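Local coordinates for protein leucine aminopeptidase (Fimbriiglobus ruber, PDB 7D1B) that probably acts as a zinc-dependent glutaminyl cyclase of the M28 peptidase family, converting N-terminal glutamine of peptides into pyroglutamate, at residues Phe47-Asp52 / Ala167-Gly172; Leu125-His130 / Val179-Phe184; Ala229-Leu234 / Asp285-Leu290. All blocks are in the same frame, centred on the assembly; numbering follows the deposited sequence.

Contact 1: residues Phe47-Asp52 / Ala167-Gly172; sequences FPLDPD and AHHMKG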
ATOM      1  N   PHE A  47     -11.948   0.709  15.589  1.00 13.56           N
ATOM      2  CA  PHE A  47     -12.387   2.087  15.419  1.00 13.60           C
ATOM      3  C   PHE A  47     -13.565   2.129  14.459  1.00 13.42           C
ATOM      4  O   PHE A  47     -13.769   1.186  13.683  1.00 14.27           O
ATOM      5  CB  PHE A  47     -11.213   2.953  14.924  1.00 13.62           C
ATOM      6  CG  PHE A  47     -10.283   3.317  16.029  1.00 12.92           C
ATOM      7  CD1 PHE A  47      -9.393   2.377  16.535  1.00 13.67           C
ATOM      8  CD2 PHE A  47     -10.345   4.568  16.610  1.00 14.27           C
ATOM      9  CE1 PHE A  47      -8.579   2.695  17.630  1.00 14.35           C
ATOM     10  CE2 PHE A  47      -9.529   4.897  17.680  1.00 15.07           C
ATOM     11  CZ  PHE A  47      -8.659   3.950  18.203  1.00 15.00           C
ATOM     12  N   PRO A  48     -14.371   3.210  14.486  1.00 13.82           N
ATOM     13  CA  PRO A  48     -15.616   3.261  13.683  1.00 14.02           C
ATOM     14  C   PRO A  48     -15.331   3.630  12.230  1.00 12.88           C
ATOM     15  O   PRO A  48     -15.824   4.626  11.701  1.00 13.37           O
ATOM     16  CB  PRO A  48     -16.435   4.320  14.429  1.00 15.67           C
ATOM     17  CG  PRO A  48     -15.376   5.259  14.964  1.00 17.34           C
ATOM     18  CD  PRO A  48     -14.278   4.336  15.439  1.00 15.56           C
ATOM     19  N   LEU A  49     -14.523   2.802  11.572  1.00 12.64           N
ATOM     20  CA  LEU A  49     -14.203   3.028  10.175  1.00 12.65           C
ATOM     21  C   LEU A  49     -15.474   2.939   9.347  1.00 12.72           C
ATOM     22  O   LEU A  49     -16.340   2.095   9.593  1.00 14.26           O
ATOM     23  CB  LEU A  49     -13.182   1.980   9.715  1.00 13.80           C
ATOM     24  CG  LEU A  49     -11.912   1.801  10.566  1.00 17.92           C
ATOM     25  CD1 LEU A  49     -10.941   0.888   9.816  1.00 19.71           C
ATOM     26  CD2 LEU A  49     -11.225   3.075  10.971  1.00 18.90           C
ATOM     27  N   ASP A  50     -15.596   3.827   8.367  1.00 13.11           N
ATOM     28  CA  ASP A  50     -16.829   3.949   7.611  1.00 13.25           C
ATOM     29  C   ASP A  50     -16.662   3.235   6.274  1.00 12.91           C
ATOM     30  O   ASP A  50     -15.901   3.708   5.414  1.00 13.57           O
ATOM     31  CB  ASP A  50     -17.126   5.433   7.421  1.00 15.30           C
ATOM     32  CG  ASP A  50     -18.433   5.692   6.712  1.00 16.76           C
ATOM     33  OD1 ASP A  50     -18.862   4.878   5.884  1.00 17.36           O
ATOM     34  OD2 ASP A  50     -19.014   6.756   6.974  1.00 20.09           O
ATOM     35  N   PRO A  51     -17.326   2.096   6.061  1.00 13.16           N
ATOM     36  CA  PRO A  51     -17.088   1.333   4.817  1.00 13.63           C
ATOM     37  C   PRO A  51     -17.544   2.067   3.568  1.00 13.97           C
ATOM     38  O   PRO A  51     -16.910   1.954   2.508  1.00 14.92           O
ATOM     39  CB  PRO A  51     -17.873   0.033   5.047  1.00 14.65           C
ATOM     40  CG  PRO A  51     -19.003   0.447   6.019  1.00 14.84           C
ATOM     41  CD  PRO A  51     -18.350   1.475   6.931  1.00 14.62           C
ATOM     42  N   ASP A  52     -18.645   2.817   3.663  1.00 14.17           N
ATOM     43  CA  ASP A  52     -19.137   3.548   2.502  1.00 15.29           C
ATOM     44  C   ASP A  52     -18.203   4.690   2.149  1.00 13.77           C
ATOM     45  O   ASP A  52     -17.947   4.949   0.969  1.00 14.63           O
ATOM     46  CB  ASP A  52     -20.551   4.046   2.775  1.00 18.65           C
ATOM     47  CG  ASP A  52     -21.511   2.911   2.999  1.00 25.02           C
ATOM     48  OD1 ASP A  52     -21.440   1.919   2.240  1.00 27.35           O
ATOM     49  OD2 ASP A  52     -22.300   2.986   3.953  1.00 31.34           O
ATOM     50  N   ALA A 167      -7.130   8.115   8.029  1.00 11.38           N
ATOM     51  CA  ALA A 167      -6.746   9.451   8.463  1.00 11.17           C
ATOM     52  C   ALA A 167      -7.816  10.135   9.306  1.00 11.25           C
ATOM     53  O   ALA A 167      -7.477  10.996  10.111  1.00 12.69           O
ATOM     54  CB  ALA A 167      -6.409  10.305   7.244  1.00 13.08           C
ATOM     55  N   HIS A 168      -9.103   9.806   9.118  1.00 11.69           N
ATOM     56  CA  HIS A 168     -10.139  10.393   9.966  1.00 12.11           C
ATOM     57  C   HIS A 168      -9.969  10.013  11.431  1.00 11.89           C
ATOM     58  O   HIS A 168     -10.453  10.741  12.309  1.00 13.24           O
ATOM     59  CB  HIS A 168     -11.528   9.976   9.499  1.00 13.09           C
ATOM     60  CG  HIS A 168     -11.928  10.598   8.204  1.00 12.76           C
ATOM     61  ND1 HIS A 168     -12.426  11.880   8.121  1.00 13.85           N
ATOM     62  CD2 HIS A 168     -11.898  10.121   6.934  1.00 13.69           C
ATOM     63  CE1 HIS A 168     -12.694  12.161   6.857  1.00 14.67           C
ATOM     64  NE2 HIS A 168     -12.379  11.116   6.118  1.00 14.49           N
ATOM     65  N   HIS A 169      -9.304   8.886  11.700  1.00 11.75           N
ATOM     66  CA  HIS A 169      -9.248   8.299  13.029  1.00 11.89           C
ATOM     67  C   HIS A 169      -7.899   8.461  13.696  1.00 11.41           C
ATOM     68  O   HIS A 169      -7.835   8.353  14.921  1.00 11.72           O
ATOM     69  CB  HIS A 169      -9.570   6.801  12.932  1.00 11.91           C
ATOM     70  CG  HIS A 169     -10.811   6.539  12.148  1.00 12.16           C
ATOM     71  ND1 HIS A 169     -12.070   6.516  12.717  1.00 13.45           N
ATOM     72  CD2 HIS A 169     -10.988   6.363  10.816  1.00 12.65           C
ATOM     73  CE1 HIS A 169     -12.964   6.317  11.761  1.00 13.12           C
ATOM     74  NE2 HIS A 169     -12.333   6.234  10.597  1.00 12.98           N
ATOM     75  N   MET A 170      -6.825   8.720  12.935  1.00 11.36           N
ATOM     76  CA  MET A 170      -5.471   8.555  13.467  1.00 11.23           C
ATOM     77  C   MET A 170      -5.197   9.419  14.692  1.00 10.81           C
ATOM     78  O   MET A 170      -4.546   8.947  15.627  1.00 11.54           O
ATOM     79  CB  MET A 170      -4.416   8.814  12.395  1.00 11.83           C
ATOM     80  CG  MET A 170      -4.327   7.743  11.331  1.00 12.06           C
ATOM     81  SD  MET A 170      -4.000   6.070  11.949  1.00 13.18           S
ATOM     82  CE  MET A 170      -2.306   6.274  12.479  1.00 16.52           C
ATOM     83  N   LYS A 171      -5.665  10.677  14.713  1.00 11.61           N
ATOM     84  CA  LYS A 171      -5.353  11.512  15.873  1.00 12.11           C
ATOM     85  C   LYS A 171      -6.061  11.046  17.131  1.00 11.61           C
ATOM     86  O   LYS A 171      -5.696  11.509  18.216  1.00 12.79           O
ATOM     87  CB  LYS A 171      -5.596  13.000  15.612  1.00 13.07           C
ATOM     88  CG  LYS A 171      -4.573  13.651  14.686  1.00 14.28           C
ATOM     89  CD  LYS A 171      -3.130  13.394  15.068  1.00 19.77           C
ATOM     90  CE  LYS A 171      -2.763  13.938  16.432  1.00 21.15           C
ATOM     91  NZ  LYS A 171      -2.113  15.279  16.315  1.00 20.53           N
ATOM     92  N   GLY A 172      -7.035  10.138  17.017  1.00 11.77           N
ATOM     93  CA  GLY A 172      -7.658   9.522  18.171  1.00 12.35           C
ATOM     94  C   GLY A 172      -7.099   8.164  18.541  1.00 11.96           C
ATOM     95  O   GLY A 172      -7.683   7.503  19.406  1.00 13.11           O
TER
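Leu49 sets its CD2 methyl over one face of the His169 imidazole, 3.4 Å from CD2 to the ring centroid and 19° off the ring normal, a CH-pi contact. The methyl is displaced toward the CD2 and NE2 rim, and His169 CD2 lies 3.3 Å from Leu49 CD2. His169 CG, placed anti to its carbonyl carbon (chi1 -50°), comes 3.7 Å from the same methyl. On the opposite face the ring has CB of its own neighbour His168, so it is held between two aliphatic groups. Pro48 meets another part of the ring: its carbonyl O comes within 3.3 Å of His169 CE1, while Pro48 CD stays 4.1 Å from His169 ND1. Farther along, Phe47 CE2 approaches Gly172 O at 3.6 Å, with the oxygen at the ring edge.

The rotation of the imidazole is fixed from the next shell. His169 NE2 is hydrogen-bonded to Glu165 OE2, the same oxygen that accepts Asp50 N, so one carboxylate oxygen ties the two segments together. An alanine in place of His169 would probably leave Leu49 CD2 without its aromatic face and Glu165 OE2 with one donor fewer.

Asp50 is the N-cap of helix 51-63, its OD1 accepting Arg53 N. The contact thus fastens the approach to that helix onto the loop between helix 153-167 and strand 178-184, near the surface, with Phe47 also resting on Leu331 and Gln335 of helix 320-336.

Contact 2: residues Leu125-His130 / Val179-Phe184; sequences LIVCSH and VDFVLF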
ATOM      1  N   LEU A 125       6.350   2.673  12.622  1.00 11.27           N
ATOM      2  CA  LEU A 125       5.784   1.709  11.696  1.00 11.66           C
ATOM      3  C   LEU A 125       5.415   2.406  10.403  1.00 11.33           C
ATOM      4  O   LEU A 125       5.086   3.594  10.389  1.00 12.22           O
ATOM      5  CB  LEU A 125       4.531   1.067  12.281  1.00 11.98           C
ATOM      6  CG  LEU A 125       4.687   0.264  13.566  1.00 12.88           C
ATOM      7  CD1 LEU A 125       3.340  -0.330  13.959  1.00 14.11           C
ATOM      8  CD2 LEU A 125       5.740  -0.829  13.442  1.00 15.01           C
ATOM      9  N   ILE A 126       5.378   1.621   9.332  1.00 11.30           N
ATOM     10  CA  ILE A 126       4.921   2.073   8.027  1.00 10.96           C
ATOM     11  C   ILE A 126       3.656   1.318   7.639  1.00 10.96           C
ATOM     12  O   ILE A 126       3.602   0.089   7.756  1.00 11.11           O
ATOM     13  CB  ILE A 126       6.011   1.826   6.964  1.00 11.34           C
ATOM     14  CG1 ILE A 126       7.229   2.720   7.229  1.00 12.71           C
ATOM     15  CG2 ILE A 126       5.442   2.008   5.558  1.00 12.25           C
ATOM     16  CD1 ILE A 126       8.473   2.253   6.525  1.00 13.89           C
ATOM     17  N   VAL A 127       2.666   2.050   7.132  1.00 10.49           N
ATOM     18  CA  VAL A 127       1.571   1.487   6.347  1.00 10.35           C
ATOM     19  C   VAL A 127       1.788   2.034   4.954  1.00 10.44           C
ATOM     20  O   VAL A 127       1.891   3.255   4.784  1.00 10.86           O
ATOM     21  CB  VAL A 127       0.195   1.912   6.900  1.00 11.54           C
ATOM     22  CG1 VAL A 127      -0.906   1.399   5.981  1.00 12.43           C
ATOM     23  CG2 VAL A 127       0.004   1.432   8.338  1.00 12.73           C
ATOM     24  N   CYS A 128       1.883   1.154   3.952  1.00 10.21           N
ATOM     25  CA  CYS A 128       2.300   1.624   2.634  1.00 10.52           C
ATOM     26  C   CYS A 128       1.461   0.995   1.526  1.00 10.51           C
ATOM     27  O   CYS A 128       0.770  -0.013   1.715  1.00 10.99           O
ATOM     28  CB  CYS A 128       3.823   1.459   2.417  1.00 11.22           C
ATOM     29  SG  CYS A 128       4.441  -0.217   2.503  1.00 11.43           S
ATOM     30  N   SER A 129       1.571   1.609   0.350  1.00 10.80           N
ATOM     31  CA  SER A 129       0.849   1.191  -0.846  1.00 10.90           C
ATOM     32  C   SER A 129       1.529   1.897  -2.003  1.00 11.07           C
ATOM     33  O   SER A 129       2.057   2.989  -1.817  1.00 11.63           O
ATOM     34  CB  SER A 129      -0.603   1.676  -0.762  1.00 11.92           C
ATOM     35  OG  SER A 129      -1.348   1.322  -1.906  1.00 12.62           O
ATOM     36  N   HIS A 130       1.469   1.315  -3.205  1.00 10.85           N
ATOM     37  CA  HIS A 130       1.800   2.139  -4.366  1.00 11.16           C
ATOM     38  C   HIS A 130       0.599   3.009  -4.717  1.00 10.56           C
ATOM     39  O   HIS A 130      -0.524   2.765  -4.260  1.00 11.52           O
ATOM     40  CB  HIS A 130       2.338   1.318  -5.554  1.00 11.27           C
ATOM     41  CG  HIS A 130       1.292   0.704  -6.444  1.00 11.39           C
ATOM     42  ND1 HIS A 130       1.072   1.145  -7.733  1.00 12.39           N
ATOM     43  CD2 HIS A 130       0.483  -0.369  -6.274  1.00 12.38           C
ATOM     44  CE1 HIS A 130       0.151   0.387  -8.305  1.00 13.07           C
ATOM     45  NE2 HIS A 130      -0.225  -0.538  -7.441  1.00 12.55           N
ATOM     46  N   VAL A 179       3.661   6.428  13.185  1.00 11.33           N
ATOM     47  CA  VAL A 179       3.049   5.748  12.039  1.00 11.74           C
ATOM     48  C   VAL A 179       3.208   6.635  10.821  1.00 10.77           C
ATOM     49  O   VAL A 179       2.720   7.770  10.811  1.00 11.67           O
ATOM     50  CB  VAL A 179       1.565   5.409  12.274  1.00 11.89           C
ATOM     51  CG1 VAL A 179       0.985   4.708  11.036  1.00 14.02           C
ATOM     52  CG2 VAL A 179       1.408   4.521  13.488  1.00 12.60           C
ATOM     53  N   ASP A 180       3.877   6.115   9.789  1.00 11.45           N
ATOM     54  CA  ASP A 180       4.018   6.809   8.514  1.00 11.45           C
ATOM     55  C   ASP A 180       3.203   6.078   7.458  1.00 10.80           C
ATOM     56  O   ASP A 180       3.397   4.872   7.244  1.00 12.19           O
ATOM     57  CB  ASP A 180       5.482   6.885   8.087  1.00 12.53           C
ATOM     58  CG  ASP A 180       6.272   7.779   8.999  1.00 13.32           C
ATOM     59  OD1 ASP A 180       5.680   8.747   9.516  1.00 14.56           O
ATOM     60  OD2 ASP A 180       7.465   7.523   9.235  1.00 14.60           O
ATOM     61  N   PHE A 181       2.272   6.798   6.830  1.00 10.96           N
ATOM     62  CA  PHE A 181       1.596   6.315   5.635  1.00 10.66           C
ATOM     63  C   PHE A 181       2.507   6.673   4.466  1.00 10.85           C
ATOM     64  O   PHE A 181       2.815   7.856   4.261  1.00 12.55           O
ATOM     65  CB  PHE A 181       0.268   7.046   5.449  1.00 11.47           C
ATOM     66  CG  PHE A 181      -0.816   6.701   6.450  1.00 11.06           C
ATOM     67  CD1 PHE A 181      -0.636   5.775   7.482  1.00 11.56           C
ATOM     68  CD2 PHE A 181      -2.061   7.322   6.334  1.00 12.36           C
ATOM     69  CE1 PHE A 181      -1.691   5.474   8.376  1.00 12.36           C
ATOM     70  CE2 PHE A 181      -3.102   7.021   7.214  1.00 12.90           C
ATOM     71  CZ  PHE A 181      -2.925   6.104   8.226  1.00 12.74           C
ATOM     72  N   VAL A 182       2.972   5.675   3.727  1.00 11.10           N
ATOM     73  CA  VAL A 182       3.915   5.913   2.643  1.00 11.19           C
ATOM     74  C   VAL A 182       3.267   5.445   1.345  1.00 11.53           C
ATOM     75  O   VAL A 182       2.863   4.277   1.223  1.00 11.80           O
ATOM     76  CB  VAL A 182       5.265   5.211   2.886  1.00 12.36           C
ATOM     77  CG1 VAL A 182       6.224   5.492   1.731  1.00 13.63           C
ATOM     78  CG2 VAL A 182       5.858   5.648   4.240  1.00 12.47           C
ATOM     79  N   LEU A 183       3.183   6.357   0.375  1.00 11.30           N
ATOM     80  CA  LEU A 183       2.654   6.072  -0.953  1.00 11.57           C
ATOM     81  C   LEU A 183       3.815   6.069  -1.939  1.00 11.50           C
ATOM     82  O   LEU A 183       4.483   7.100  -2.139  1.00 12.30           O
ATOM     83  CB  LEU A 183       1.604   7.110  -1.335  1.00 13.30           C
ATOM     84  CG  LEU A 183       0.340   6.919  -0.486  1.00 13.75           C
ATOM     85  CD1 LEU A 183      -0.462   8.191  -0.461  1.00 19.77           C
ATOM     86  CD2 LEU A 183      -0.461   5.756  -1.010  1.00 17.21           C
ATOM     87  N   PHE A 184       4.076   4.901  -2.526  1.00 11.11           N
ATOM     88  CA  PHE A 184       5.180   4.730  -3.467  1.00 11.18           C
ATOM     89  C   PHE A 184       4.737   5.048  -4.887  1.00 11.15           C
ATOM     90  O   PHE A 184       3.774   4.460  -5.399  1.00 11.62           O
ATOM     91  CB  PHE A 184       5.683   3.293  -3.460  1.00 12.04           C
ATOM     92  CG  PHE A 184       6.186   2.814  -2.123  1.00 11.39           C
ATOM     93  CD1 PHE A 184       7.210   3.479  -1.443  1.00 12.24           C
ATOM     94  CD2 PHE A 184       5.640   1.672  -1.544  1.00 12.41           C
ATOM     95  CE1 PHE A 184       7.671   3.002  -0.218  1.00 12.48           C
ATOM     96  CE2 PHE A 184       6.107   1.196  -0.329  1.00 12.89           C
ATOM     97  CZ  PHE A 184       7.114   1.862   0.331  1.00 12.66           C
TER
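Phe184 leans its side chain back across the neighbouring strand toward Cys128. Its CB starts 4.0 Å from Ser129 O; chi1 of -60° puts CG anti to the carbonyl carbon, still near Ser129 O, and farther out Phe184 CD2 stands 3.8 Å from that oxygen. Next along the rim, Phe184 CE2 touches both atoms of the Cys128 side chain, with Cys128 SG at 3.6 Å and CB equally near. At the tip, Phe184 CZ is 3.9 Å from Cys128 CB. The sulfur-aromatic contact is oblique; Cys128 SG sits between its own backbone N and carbonyl carbon.

Beneath this runs a parallel ladder in exact register, Leu125 beside Val179 through to His130 beside Phe184. Five backbone hydrogen bonds join the strands. The straightest is Asp180 N to Leu125 O, 2.9 Å at 171°; Ser129 N to Val182 O is longer and more bent, 3.1 Å at 146°. CA-H...O contacts accompany the bonds.

Ile126, Cys128 and Val182 line the same face as Phe184, and Ile126 CG2 packs 3.9 Å from Val182 CG2. His130 ends this row: NE2 bonds to the zinc ligand Asp155 and ND1 to Asp132, a second-shell position. Asp180, at the other end, has a salt bridge to Arg124 and a hydrogen bond to Ser116.

The two strands are linked through helix 153-167, a beta-alpha-beta crossover in the central sheet. That helix and helix 320-336 cover the face of Leu125, Val127, Phe181 and Leu183, while strands 108-117 and 225-232 flank the pair.

Contact 3: residues Ala229-Leu234 / Asp285-Leu290; sequences AVLLDL and DDHIAL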
ATOM      1  N   ALA A 229       6.742  -2.742   8.646  1.00 11.45           N
ATOM      2  CA  ALA A 229       5.979  -2.144   7.561  1.00 11.21           C
ATOM      3  C   ALA A 229       4.948  -3.134   7.061  1.00 10.50           C
ATOM      4  O   ALA A 229       5.244  -4.321   6.922  1.00 11.63           O
ATOM      5  CB  ALA A 229       6.888  -1.744   6.402  1.00 12.03           C
ATOM      6  N   VAL A 230       3.754  -2.628   6.755  1.00 11.02           N
ATOM      7  CA  VAL A 230       2.710  -3.404   6.094  1.00 10.96           C
ATOM      8  C   VAL A 230       2.397  -2.739   4.772  1.00 10.80           C
ATOM      9  O   VAL A 230       2.020  -1.562   4.748  1.00 11.27           O
ATOM     10  CB  VAL A 230       1.446  -3.559   6.959  1.00 11.55           C
ATOM     11  CG1 VAL A 230       0.365  -4.231   6.138  1.00 14.26           C
ATOM     12  CG2 VAL A 230       1.760  -4.363   8.208  1.00 14.09           C
ATOM     13  N   LEU A 231       2.564  -3.492   3.687  1.00 10.91           N
ATOM     14  CA  LEU A 231       2.188  -3.083   2.343  1.00 10.65           C
ATOM     15  C   LEU A 231       0.800  -3.623   2.041  1.00 11.04           C
ATOM     16  O   LEU A 231       0.516  -4.798   2.286  1.00 12.22           O
ATOM     17  CB  LEU A 231       3.199  -3.654   1.346  1.00 11.67           C
ATOM     18  CG  LEU A 231       2.829  -3.461  -0.120  1.00 11.91           C
ATOM     19  CD1 LEU A 231       2.849  -1.978  -0.511  1.00 13.19           C
ATOM     20  CD2 LEU A 231       3.774  -4.249  -1.012  1.00 13.49           C
ATOM     21  N   LEU A 232      -0.059  -2.759   1.535  1.00 11.28           N
ATOM     22  CA  LEU A 232      -1.411  -3.141   1.125  1.00 12.00           C
ATOM     23  C   LEU A 232      -1.429  -3.251  -0.392  1.00 12.14           C
ATOM     24  O   LEU A 232      -1.126  -2.272  -1.071  1.00 13.40           O
ATOM     25  CB  LEU A 232      -2.367  -2.028   1.529  1.00 12.72           C
ATOM     26  CG  LEU A 232      -2.448  -1.750   3.031  1.00 12.98           C
ATOM     27  CD1 LEU A 232      -3.255  -0.470   3.264  1.00 15.22           C
ATOM     28  CD2 LEU A 232      -3.030  -2.950   3.780  1.00 16.92           C
ATOM     29  N   ASP A 233      -1.810  -4.412  -0.929  1.00 11.91           N
ATOM     30  CA  ASP A 233      -1.874  -4.549  -2.385  1.00 13.30           C
ATOM     31  C   ASP A 233      -2.902  -5.625  -2.742  1.00 13.75           C
ATOM     32  O   ASP A 233      -2.827  -6.732  -2.202  1.00 15.34           O
ATOM     33  CB  ASP A 233      -0.495  -4.987  -2.899  1.00 16.35           C
ATOM     34  CG  ASP A 233      -0.297  -4.705  -4.391  1.00 17.81           C
ATOM     35  OD1 ASP A 233      -1.200  -4.114  -5.046  1.00 19.13           O
ATOM     36  OD2 ASP A 233       0.781  -5.065  -4.949  1.00 18.59           O
ATOM     37  N   LEU A 234      -3.850  -5.332  -3.629  1.00 14.79           N
ATOM     38  CA  LEU A 234      -4.817  -6.333  -4.084  1.00 12.74           C
ATOM     39  C   LEU A 234      -5.520  -6.995  -2.899  1.00 12.07           C
ATOM     40  O   LEU A 234      -5.574  -8.225  -2.789  1.00 13.42           O
ATOM     41  CB  LEU A 234      -4.188  -7.384  -4.999  1.00 13.32           C
ATOM     42  CG  LEU A 234      -3.283  -6.900  -6.115  1.00 15.19           C
ATOM     43  CD1 LEU A 234      -2.702  -8.107  -6.836  1.00 18.43           C
ATOM     44  CD2 LEU A 234      -4.010  -6.022  -7.083  1.00 17.44           C
ATOM     45  N   ASP A 285       7.147  -7.375  -4.734  1.00 13.34           N
ATOM     46  CA  ASP A 285       6.273  -6.231  -4.531  1.00 12.70           C
ATOM     47  C   ASP A 285       7.091  -5.143  -3.835  1.00 12.15           C
ATOM     48  O   ASP A 285       8.309  -5.273  -3.633  1.00 12.79           O
ATOM     49  CB  ASP A 285       5.027  -6.662  -3.749  1.00 13.51           C
ATOM     50  CG  ASP A 285       3.799  -5.865  -4.089  1.00 13.93           C
ATOM     51  OD1 ASP A 285       3.907  -4.766  -4.666  1.00 14.45           O
ATOM     52  OD2 ASP A 285       2.677  -6.337  -3.748  1.00 15.22           O
ATOM     53  N   ASP A 286       6.421  -4.051  -3.464  1.00 12.17           N
ATOM     54  CA  ASP A 286       7.101  -2.924  -2.841  1.00 11.83           C
ATOM     55  C   ASP A 286       7.714  -3.256  -1.487  1.00 12.12           C
ATOM     56  O   ASP A 286       8.525  -2.463  -0.996  1.00 12.90           O
ATOM     57  CB  ASP A 286       6.135  -1.742  -2.711  1.00 12.19           C
ATOM     58  CG  ASP A 286       5.964  -0.957  -4.003  1.00 12.34           C
ATOM     59  OD1 ASP A 286       6.981  -0.665  -4.686  1.00 12.27           O
ATOM     60  OD2 ASP A 286       4.816  -0.571  -4.300  1.00 13.88           O
ATOM     61  N   HIS A 287       7.344  -4.382  -0.858  1.00 11.45           N
ATOM     62  CA  HIS A 287       7.915  -4.729   0.441  1.00 11.66           C
ATOM     63  C   HIS A 287       9.314  -5.324   0.330  1.00 12.05           C
ATOM     64  O   HIS A 287      10.018  -5.406   1.337  1.00 13.20           O
ATOM     65  CB  HIS A 287       6.997  -5.681   1.197  1.00 12.00           C
ATOM     66  CG  HIS A 287       6.833  -7.009   0.535  1.00 11.80           C
ATOM     67  ND1 HIS A 287       6.618  -7.155  -0.825  1.00 12.73           N
ATOM     68  CD2 HIS A 287       6.847  -8.255   1.064  1.00 12.49           C
ATOM     69  CE1 HIS A 287       6.505  -8.447  -1.096  1.00 12.73           C
ATOM     70  NE2 HIS A 287       6.626  -9.133   0.034  1.00 12.70           N
ATOM     71  N   ILE A 288       9.741  -5.730  -0.870  1.00 12.34           N
ATOM     72  CA  ILE A 288      11.069  -6.328  -1.020  1.00 13.57           C
ATOM     73  C   ILE A 288      12.152  -5.324  -0.653  1.00 12.85           C
ATOM     74  O   ILE A 288      13.065  -5.626   0.116  1.00 14.07           O
ATOM     75  CB  ILE A 288      11.261  -6.844  -2.456  1.00 15.27           C
ATOM     76  CG1 ILE A 288      10.199  -7.895  -2.804  1.00 16.10           C
ATOM     77  CG2 ILE A 288      12.695  -7.352  -2.669  1.00 16.17           C
ATOM     78  CD1 ILE A 288      10.318  -9.164  -2.020  1.00 19.74           C
ATOM     79  N   ALA A 289      12.050  -4.100  -1.178  1.00 13.00           N
ATOM     80  CA  ALA A 289      13.094  -3.120  -0.898  1.00 13.51           C
ATOM     81  C   ALA A 289      13.144  -2.796   0.584  1.00 12.88           C
ATOM     82  O   ALA A 289      14.223  -2.562   1.143  1.00 13.82           O
ATOM     83  CB  ALA A 289      12.850  -1.846  -1.700  1.00 14.91           C
ATOM     84  N   LEU A 290      11.980  -2.784   1.249  1.00 12.29           N
ATOM     85  CA  LEU A 290      11.936  -2.503   2.685  1.00 12.09           C
ATOM     86  C   LEU A 290      12.629  -3.603   3.478  1.00 12.42           C
ATOM     87  O   LEU A 290      13.486  -3.321   4.324  1.00 13.30           O
ATOM     88  CB  LEU A 290      10.480  -2.314   3.146  1.00 12.87           C
ATOM     89  CG  LEU A 290       9.685  -1.230   2.426  1.00 13.84           C
ATOM     90  CD1 LEU A 290       8.271  -1.182   2.981  1.00 14.73           C
ATOM     91  CD2 LEU A 290      10.343   0.118   2.578  1.00 16.01           C
TER
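Asp285 OD2 is approached by two other carboxyl oxygens, Asp233 OD2 from the strand segment and Asp299 OD2 from strand 297-300. The separation of Asp233 OD2 from Asp285 OD2 is 2.6 Å, with the two carboxyl planes 51° apart. Such a close pair is consistent with the carboxylic-acid hydrogen-bond network proposed to give M28 enzymes glutaminyl cyclase activity. The chain of acids continues toward the metal, since Asp233 OD1 lies close to OD1 of the zinc ligand Asp155.

The orientation of Asp285 is steadied by the next residue's amide: Asp286 N donates to Asp285 OD1 at 2.9 Å, reaching it on the anti side and 33° out of the carboxylate plane. Just past this, Ile288 N bonds to Asp285 O at 3.1 Å as the chain turns into the helix.

Leu231 provides the apolar half. Its CG is anti to the backbone N (chi1 172°), and from there the CD2 methyl reaches the turn, 3.5 Å from Asp285 CG and 3.6 Å from His287 N. Asp286 CB lies 3.8 Å from Leu231 CD2. Two residues earlier on the strand, Ala229 CB meets Leu290 CD1 at 3.7 Å.

Two of the residues that Leu231 touches have polar partners of their own: Asp286 OD1 bonds Ser208 OG, and His287 NE2 bonds Glu245 OE1. The touching residues are all buried, where the turn leading into helix 287-292 lies against strand 225-232, which runs between strands 123-130 and 297-300; Val230 and Leu232 point away from that helix and pack on helix 320-336.

Overall arrangement
Contacts 2 and 3 lie on one sheet, their centres about 9 Å apart, because strands 123-130 and 225-232 are neighbours: Cys128 N is 2.8 Å from Val230 O and Cys128 O 2.9 Å from Leu232 N, both probable hydrogen bonds. Their ends converge on the zinc site of Asp155, Glu188 and His309, the nearest side-chain atoms of His130 about 5 Å and of Asp233 about 6 Å from the metal. The two also pack together where His130 CB comes 3.4 Å from Asp286 OD2. Contact 1 lies away from this site, its centre about 17 Å from that of contact 2 and about 22 Å from contact 3's, yet Met170 CG packs 3.8 Å from Phe181 CZ of contact 2.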